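Local atomic coordinates of haloacid dehalogenase-like hydrolase (PDB entry 4EZE), a protein that probably hydrolyses O-phosphoserine to serine and phosphate with magnesium as cofactor, the last step of serine biosynthesis. Residues A[111-115]-A[116-120]; A[178-182]-A[183-187]; A[287-290]-A[291-295]. One frame throughout, in Å; residues are numbered along the deposited sequence. Where two conformers were deposited one is given.

Contact 1. Residues A[111-115]-A[116-120]. With NA (sodium ion), chain D.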
loop_
_atom_site.group_PDB
_atom_site.type_symbol
_atom_site.label_atom_id
_atom_site.label_comp_id
_atom_site.label_asym_id
_atom_site.label_seq_id
_atom_site.Cartn_x
_atom_site.Cartn_y
_atom_site.Cartn_z
ATOM N N ILE A 111 5.542 -7.078 -5.844
ATOM C CA ILE A 111 5.037 -6.065 -4.951
ATOM C C ILE A 111 3.762 -5.580 -5.576
ATOM O O ILE A 111 3.803 -5.021 -6.675
ATOM C CB ILE A 111 6.008 -4.886 -4.824
ATOM C CG1 ILE A 111 7.406 -5.380 -4.486
ATOM C CG2 ILE A 111 5.564 -3.931 -3.728
ATOM C CD1 ILE A 111 8.215 -4.349 -3.733
ATOM N N ALA A 112 2.636 -5.819 -4.896
ATOM C CA ALA A 112 1.325 -5.372 -5.361
ATOM C C ALA A 112 0.919 -4.092 -4.616
ATOM O O ALA A 112 1.154 -3.968 -3.404
ATOM C CB ALA A 112 0.284 -6.458 -5.112
ATOM N N PHE A 113 0.294 -3.161 -5.333
ATOM C CA PHE A 113 -0.250 -1.929 -4.727
ATOM C C PHE A 113 -1.747 -1.784 -4.979
ATOM O O PHE A 113 -2.197 -1.949 -6.099
ATOM C CB PHE A 113 0.393 -0.705 -5.353
ATOM C CG PHE A 113 1.863 -0.579 -5.109
ATOM C CD1 PHE A 113 2.333 0.091 -3.990
ATOM C CD2 PHE A 113 2.773 -1.095 -6.022
ATOM C CE1 PHE A 113 3.690 0.234 -3.776
ATOM C CE2 PHE A 113 4.130 -0.958 -5.817
ATOM C CZ PHE A 113 4.593 -0.284 -4.691
ATOM N N ASP A 114 -2.523 -1.460 -3.952
ATOM C CA ASP A 114 -3.886 -1.000 -4.182
ATOM C C ASP A 114 -3.728 0.311 -4.967
ATOM O O ASP A 114 -2.643 0.897 -4.964
ATOM C CB ASP A 114 -4.578 -0.739 -2.833
ATOM C CG ASP A 114 -6.063 -0.396 -2.979
ATOM O OD1 ASP A 114 -6.596 -0.539 -4.091
ATOM O OD2 ASP A 114 -6.703 0.004 -1.978
ATOM N N MET A 115 -4.789 0.793 -5.611
ATOM C CA MET A 115 -4.682 2.048 -6.361
ATOM C C MET A 115 -5.062 3.254 -5.500
ATOM O O MET A 115 -4.192 4.025 -5.078
ATOM C CB MET A 115 -5.516 2.013 -7.651
ATOM C CG MET A 115 -5.669 3.379 -8.330
ATOM S SD MET A 115 -6.229 3.203 -10.053
ATOM C CE MET A 115 -7.862 2.477 -9.841
ATOM N N ASP A 116 -6.354 3.417 -5.223
ATOM C CA ASP A 116 -6.810 4.629 -4.554
ATOM C C ASP A 116 -6.218 4.797 -3.153
ATOM O O ASP A 116 -6.235 3.875 -2.356
ATOM C CB ASP A 116 -8.334 4.665 -4.473
ATOM C CG ASP A 116 -8.995 4.792 -5.835
ATOM O OD1 ASP A 116 -8.390 5.384 -6.756
ATOM O OD2 ASP A 116 -10.126 4.285 -5.980
ATOM N N SER A 117 -5.729 5.996 -2.859
ATOM C CA SER A 117 -5.197 6.323 -1.542
ATOM C C SER A 117 -4.009 5.428 -1.168
ATOM O O SER A 117 -3.565 5.406 -0.026
ATOM C CB SER A 117 -6.308 6.285 -0.482
ATOM O OG SER A 117 -7.292 7.271 -0.762
ATOM N N THR A 118 -3.501 4.688 -2.142
ATOM C CA THR A 118 -2.268 3.952 -1.953
ATOM C C THR A 118 -1.256 4.343 -3.028
ATOM O O THR A 118 -0.372 5.172 -2.785
ATOM C CB THR A 118 -2.505 2.435 -1.909
ATOM O OG1 THR A 118 -3.369 2.132 -0.810
ATOM C CG2 THR A 118 -1.173 1.697 -1.699
ATOM N N PHE A 119 -1.389 3.777 -4.223
ATOM C CA PHE A 119 -0.500 4.148 -5.322
ATOM C C PHE A 119 -0.692 5.618 -5.698
ATOM O O PHE A 119 0.265 6.314 -6.005
ATOM C CB PHE A 119 -0.760 3.262 -6.516
ATOM C CG PHE A 119 0.325 3.298 -7.544
ATOM C CD1 PHE A 119 1.418 2.427 -7.457
ATOM C CD2 PHE A 119 0.243 4.170 -8.630
ATOM C CE1 PHE A 119 2.422 2.450 -8.422
ATOM C CE2 PHE A 119 1.238 4.195 -9.603
ATOM C CZ PHE A 119 2.332 3.339 -9.499
ATOM N N ILE A 120 -1.933 6.095 -5.649
ATOM C CA ILE A 120 -2.217 7.510 -5.903
ATOM C C ILE A 120 -2.811 8.081 -4.643
ATOM O O ILE A 120 -3.374 7.330 -3.859
ATOM C CB ILE A 120 -3.179 7.710 -7.099
ATOM C CG1 ILE A 120 -4.494 6.953 -6.884
ATOM C CG2 ILE A 120 -2.534 7.231 -8.395
ATOM C CD1 ILE A 120 -5.548 7.293 -7.927
HETATM NA NA NA D . -7.442 2.024 -1.334
HETATM O O HOH W 1 -8.495 1.442 -5.254
HETATM O O HOH W 2 -8.883 0.976 -0.189
HETATM O O HOH W 3 -9.366 3.577 -0.833
#
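M115 gives its carbonyl to the residues that follow it and its side chain to I120. M115 O accepts T118 N and I120 N, each at 3.1 Å, from opposite faces of its carbonyl plane; the bond from I120 N is nearly straight at 175°. Both F119 N to D114 O and I120 N to M115 O link residues five positions apart, which winds a wide, pi-type turn. The side chain of M115 starts anti to its own backbone N (chi1 168°), which sets CG 3.9 Å from I120 CD1, and lies against F208 and L212 of helix 206-216. This single turn leaving central strand 110-113 matches the "squiggle" of the HAD fold, and D114-M115-D116-S117-T118 is its motif I, DxDxT. D114 and D116 are the predicted nucleophile and proton donor. They bind a sodium ion differently, D114 through carboxylate OD2 at 2.2 Å and D116 through main-chain O at 2.4 Å, with two waters and D270 as the other ligands. D116 OD1 instead accepts a hydrogen bond from G124 N, while a further water bridges D116 N and D114 OD1. On the apolar side, F119 turns its ring edge toward the face of F113 in a T-shaped pair, CD1 of F119 3.8 Å from CG of F113 and the planes at 71°. F306 makes another edge-to-face contact with F113.

Contact 2. Residues A[178-182]-A[183-187]; sequences MTLSP and GLLTI
L180 and L184 meet just outside the turn that leads into helix 184-193, CG of L180 4.0 Å from CB of L184. S181 completes the packed part: CD1 of L184 comes within 3.3 Å of S181 O and 3.8 Å of S181 CB. With chi1 at -75°, CG lies beside the backbone N of L184, and the isobutyl group folds back on S181, the first residue of the turn. That turn, from S181 to L184, is type II, and G183 sits in its third position with a positive phi of 99°, at which a CB would press on the carbonyl O of P182, a geometry that calls for glycine. G183 is also the N-cap of the helix, and its carbonyl O accepts I187 N at 2.8 Å. No hydrogen bond runs between 178-182 and 183-187; beyond the chain itself, they meet by apolar packing. L184 and S181 are buried, while P182 and L185 are exposed to solvent, although L185 CD2 still touches L180 CD2 at 3.6 Å. The chain thus passes from helix 168-176 into helix 184-193, with L180 and L184 both packed on F119 of helix 115-119, L180 also touching Y216 of helix 206-216, and L184 also against F306.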
loop_
_atom_site.group_PDB
_atom_site.type_symbol
_atom_site.label_atom_id
_atom_site.label_comp_id
_atom_site.label_asym_id
_atom_site.label_seq_id
_atom_site.Cartn_x
_atom_site.Cartn_y
_atom_site.Cartn_z
ATOM N N MET A 178 -4.444 13.013 -11.305
ATOM C CA MET A 178 -4.186 12.189 -10.130
ATOM C C MET A 178 -2.707 12.268 -9.779
ATOM O O MET A 178 -1.876 12.406 -10.666
ATOM C CB MET A 178 -4.572 10.738 -10.398
ATOM C CG MET A 178 -6.056 10.504 -10.559
ATOM S SD MET A 178 -7.028 11.371 -9.323
ATOM C CE MET A 178 -8.503 10.380 -9.321
ATOM N N THR A 179 -2.369 12.184 -8.496
ATOM C CA THR A 179 -0.966 12.303 -8.115
ATOM C C THR A 179 -0.410 11.028 -7.511
ATOM O O THR A 179 -1.005 10.431 -6.606
ATOM C CB THR A 179 -0.739 13.473 -7.140
ATOM O OG1 THR A 179 -1.775 13.467 -6.157
ATOM C CG2 THR A 179 -0.789 14.803 -7.895
ATOM N N LEU A 180 0.725 10.608 -8.054
ATOM C CA LEU A 180 1.524 9.532 -7.494
ATOM C C LEU A 180 1.758 9.791 -6.019
ATOM O O LEU A 180 2.034 10.930 -5.642
ATOM C CB LEU A 180 2.872 9.539 -8.172
ATOM C CG LEU A 180 3.410 8.135 -8.223
ATOM C CD1 LEU A 180 2.202 7.277 -8.508
ATOM C CD2 LEU A 180 4.460 7.979 -9.306
ATOM N N SER A 181 1.640 8.754 -5.189
ATOM C CA SER A 181 1.961 8.871 -3.764
ATOM C C SER A 181 3.464 9.012 -3.662
ATOM O O SER A 181 4.190 8.406 -4.455
ATOM C CB SER A 181 1.522 7.635 -2.976
ATOM O OG SER A 181 0.135 7.678 -2.670
ATOM N N PRO A 182 3.929 9.810 -2.689
ATOM C CA PRO A 182 5.337 10.145 -2.476
ATOM C C PRO A 182 6.261 8.924 -2.385
ATOM O O PRO A 182 5.936 7.952 -1.706
ATOM C CB PRO A 182 5.340 10.908 -1.133
ATOM C CG PRO A 182 3.941 10.846 -0.588
ATOM C CD PRO A 182 3.026 10.460 -1.707
ATOM N N GLY A 183 7.390 8.987 -3.088
ATOM C CA GLY A 183 8.485 8.023 -2.930
ATOM C C GLY A 183 8.485 6.938 -4.001
ATOM O O GLY A 183 9.447 6.155 -4.125
ATOM N N LEU A 184 7.401 6.877 -4.766
ATOM C CA LEU A 184 7.223 5.805 -5.754
ATOM C C LEU A 184 8.130 6.015 -6.963
ATOM O O LEU A 184 8.694 5.055 -7.485
ATOM C CB LEU A 184 5.752 5.681 -6.153
ATOM C CG LEU A 184 4.929 5.017 -5.050
ATOM C CD1 LEU A 184 3.430 5.246 -5.221
ATOM C CD2 LEU A 184 5.215 3.531 -5.049
ATOM N N LEU A 185 8.308 7.269 -7.377
ATOM C CA LEU A 185 9.238 7.556 -8.464
ATOM C C LEU A 185 10.605 7.092 -8.045
ATOM O O LEU A 185 11.286 6.392 -8.779
ATOM C CB LEU A 185 9.292 9.045 -8.805
ATOM C CG LEU A 185 8.018 9.632 -9.407
ATOM C CD1 LEU A 185 8.197 11.134 -9.572
ATOM C CD2 LEU A 185 7.635 8.963 -10.727
ATOM N N THR A 186 11.015 7.456 -6.840
ATOM C CA THR A 186 12.318 6.974 -6.387
ATOM C C THR A 186 12.382 5.446 -6.282
ATOM O O THR A 186 13.355 4.836 -6.715
ATOM C CB THR A 186 12.722 7.552 -5.023
ATOM O OG1 THR A 186 12.873 8.968 -5.133
ATOM C CG2 THR A 186 14.058 6.908 -4.568
ATOM N N ILE A 187 11.354 4.815 -5.721
ATOM C CA ILE A 187 11.528 3.409 -5.330
ATOM C C ILE A 187 11.233 2.397 -6.448
ATOM O O ILE A 187 11.757 1.276 -6.445
ATOM C CB ILE A 187 10.756 3.057 -4.019
ATOM C CG1 ILE A 187 11.420 1.863 -3.337
ATOM C CG2 ILE A 187 9.280 2.793 -4.305
ATOM C CD1 ILE A 187 12.872 2.135 -2.962
#

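Contact 3. Residues A[287-290]-A[291-295]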
loop_
_atom_site.group_PDB
_atom_site.type_symbol
_atom_site.label_atom_id
_atom_site.label_comp_id
_atom_site.label_asym_id
_atom_site.label_seq_id
_atom_site.Cartn_x
_atom_site.Cartn_y
_atom_site.Cartn_z
ATOM N N TRP A 287 -0.329 1.414 4.389
ATOM C CA TRP A 287 0.134 2.727 4.018
ATOM C C TRP A 287 -0.818 3.795 4.515
ATOM O O TRP A 287 -1.915 3.917 4.024
ATOM C CB TRP A 287 0.254 2.788 2.501
ATOM C CG TRP A 287 0.305 4.141 1.955
ATOM C CD1 TRP A 287 -0.727 4.852 1.484
ATOM C CD2 TRP A 287 1.454 4.961 1.818
ATOM N NE1 TRP A 287 -0.311 6.068 1.062
ATOM C CE2 TRP A 287 1.034 6.164 1.255
ATOM C CE3 TRP A 287 2.798 4.795 2.120
ATOM C CZ2 TRP A 287 1.903 7.198 0.989
ATOM C CZ3 TRP A 287 3.655 5.814 1.855
ATOM C CH2 TRP A 287 3.210 7.003 1.296
ATOM N N LYS A 288 -0.407 4.522 5.544
ATOM C CA LYS A 288 -1.167 5.654 6.037
ATOM C C LYS A 288 -2.599 5.188 6.167
ATOM O O LYS A 288 -3.524 5.853 5.758
ATOM C CB LYS A 288 -0.991 6.855 5.125
ATOM C CG LYS A 288 0.450 7.317 5.101
ATOM C CD LYS A 288 0.669 8.593 4.330
ATOM C CE LYS A 288 2.119 9.024 4.431
ATOM N NZ LYS A 288 2.456 10.124 3.499
ATOM N N ALA A 289 -2.740 3.998 6.722
ATOM C CA ALA A 289 -3.963 3.225 6.703
ATOM C C ALA A 289 -5.089 3.564 7.660
ATOM O O ALA A 289 -4.891 4.209 8.672
ATOM C CB ALA A 289 -3.619 1.754 6.816
ATOM N N LYS A 290 -6.282 3.103 7.305
ATOM C CA LYS A 290 -7.420 3.113 8.225
ATOM C C LYS A 290 -7.103 2.387 9.526
ATOM O O LYS A 290 -6.371 1.390 9.530
ATOM C CB LYS A 290 -8.637 2.459 7.581
ATOM C CG LYS A 290 -9.084 3.132 6.293
ATOM C CD LYS A 290 -9.404 4.597 6.540
ATOM C CE LYS A 290 -10.347 5.119 5.472
ATOM N NZ LYS A 290 -9.961 4.593 4.131
ATOM N N PRO A 291 -7.675 2.877 10.632
ATOM C CA PRO A 291 -7.507 2.294 11.969
ATOM C C PRO A 291 -7.651 0.760 12.005
ATOM O O PRO A 291 -6.835 0.078 12.631
ATOM C CB PRO A 291 -8.620 2.973 12.778
ATOM C CG PRO A 291 -8.747 4.322 12.133
ATOM C CD PRO A 291 -8.522 4.086 10.654
ATOM N N VAL A 292 -8.659 0.215 11.334
ATOM C CA VAL A 292 -8.868 -1.228 11.400
ATOM C C VAL A 292 -7.731 -1.992 10.716
ATOM O O VAL A 292 -7.410 -3.115 11.106
ATOM C CB VAL A 292 -10.227 -1.668 10.818
ATOM C CG1 VAL A 292 -10.334 -1.299 9.344
ATOM C CG2 VAL A 292 -10.407 -3.173 11.017
ATOM N N VAL A 293 -7.122 -1.367 9.707
ATOM C CA VAL A 293 -5.953 -1.927 9.041
ATOM C C VAL A 293 -4.693 -1.755 9.896
ATOM O O VAL A 293 -3.913 -2.691 10.044
ATOM C CB VAL A 293 -5.729 -1.307 7.642
ATOM C CG1 VAL A 293 -4.585 -2.012 6.921
ATOM C CG2 VAL A 293 -7.002 -1.406 6.815
ATOM N N ARG A 294 -4.477 -0.576 10.469
ATOM C CA ARG A 294 -3.295 -0.360 11.291
ATOM C C ARG A 294 -3.258 -1.386 12.442
ATOM O O ARG A 294 -2.210 -1.674 13.011
ATOM C CB ARG A 294 -3.256 1.088 11.808
ATOM C CG ARG A 294 -2.988 2.148 10.730
ATOM C CD ARG A 294 -3.331 3.557 11.220
ATOM N NE ARG A 294 -2.769 4.628 10.389
ATOM C CZ ARG A 294 -1.719 5.379 10.741
ATOM N NH1 ARG A 294 -1.139 5.164 11.917
ATOM N NH2 ARG A 294 -1.249 6.344 9.931
ATOM N N GLU A 295 -4.410 -1.953 12.780
ATOM C CA GLU A 295 -4.457 -2.875 13.910
ATOM C C GLU A 295 -4.159 -4.315 13.552
ATOM O O GLU A 295 -3.614 -5.055 14.369
ATOM C CB GLU A 295 -5.787 -2.790 14.652
ATOM C CG GLU A 295 -5.909 -1.557 15.530
ATOM C CD GLU A 295 -7.031 -1.687 16.541
ATOM O OE1 GLU A 295 -7.210 -2.801 17.080
ATOM O OE2 GLU A 295 -7.728 -0.680 16.794
#
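K290 is the N-cap of the helix that P291 begins, and its carbonyl O takes R294 N at 2.9 Å, together with a weak bond from V293 N. One residue earlier, A289 points its methyl group at the first helical turn, where its CB lies 3.8 Å from CB of V293. V293 continues this apolar contact on its other partners, L275 and L278 of helix 275-280. A289 O is approached by R294, whose chain runs extended from CG to NE and lays CD alongside that oxygen. NE donates to it at 2.8 Å with the oxygen close to the guanidinium plane, though the bond is bent (133°); R294 has two deposited conformers, so the lasting hold of this bond is doubtful. Bends at chi2 and chi4 turn the K290 chain so that NZ faces the metal-site side, where it makes a long, weak ion pair with D270, a ligand of the sodium ion; the nearest atom of the K290 side chain is about 7 Å from the ion. Strand 283-287, this loop, helix 291-296 and strand 299-301 form a beta-alpha-beta unit of the parallel Rossmann-like sheet, and the loop leaves the C-terminal end of strand 283-287, the side of the sheet where HAD active sites lie.

How the contacts relate
Contact 1 is the buried core; contacts 2 and 3 are partly exposed junctions in which a loop enters a helix. Chemistry follows place: contact 1 combines metal ligands, main-chain bonds and an aromatic pair, contact 2 relies on leucine packing around a glycine turn, and contact 3 pairs main-chain bonds at a helix start with an apolar A289-V293 touch and the long side chains of R294 and K290. Contacts 1 and 2 share an edge, since S181 OG and S181 N probably bond to T118 O (2.6 Å) and F119 O (2.9 Å). W287 of contact 3 packs on S117 and T118 and on S181, although contacts 2 and 3 lie about 20 Å apart between centres.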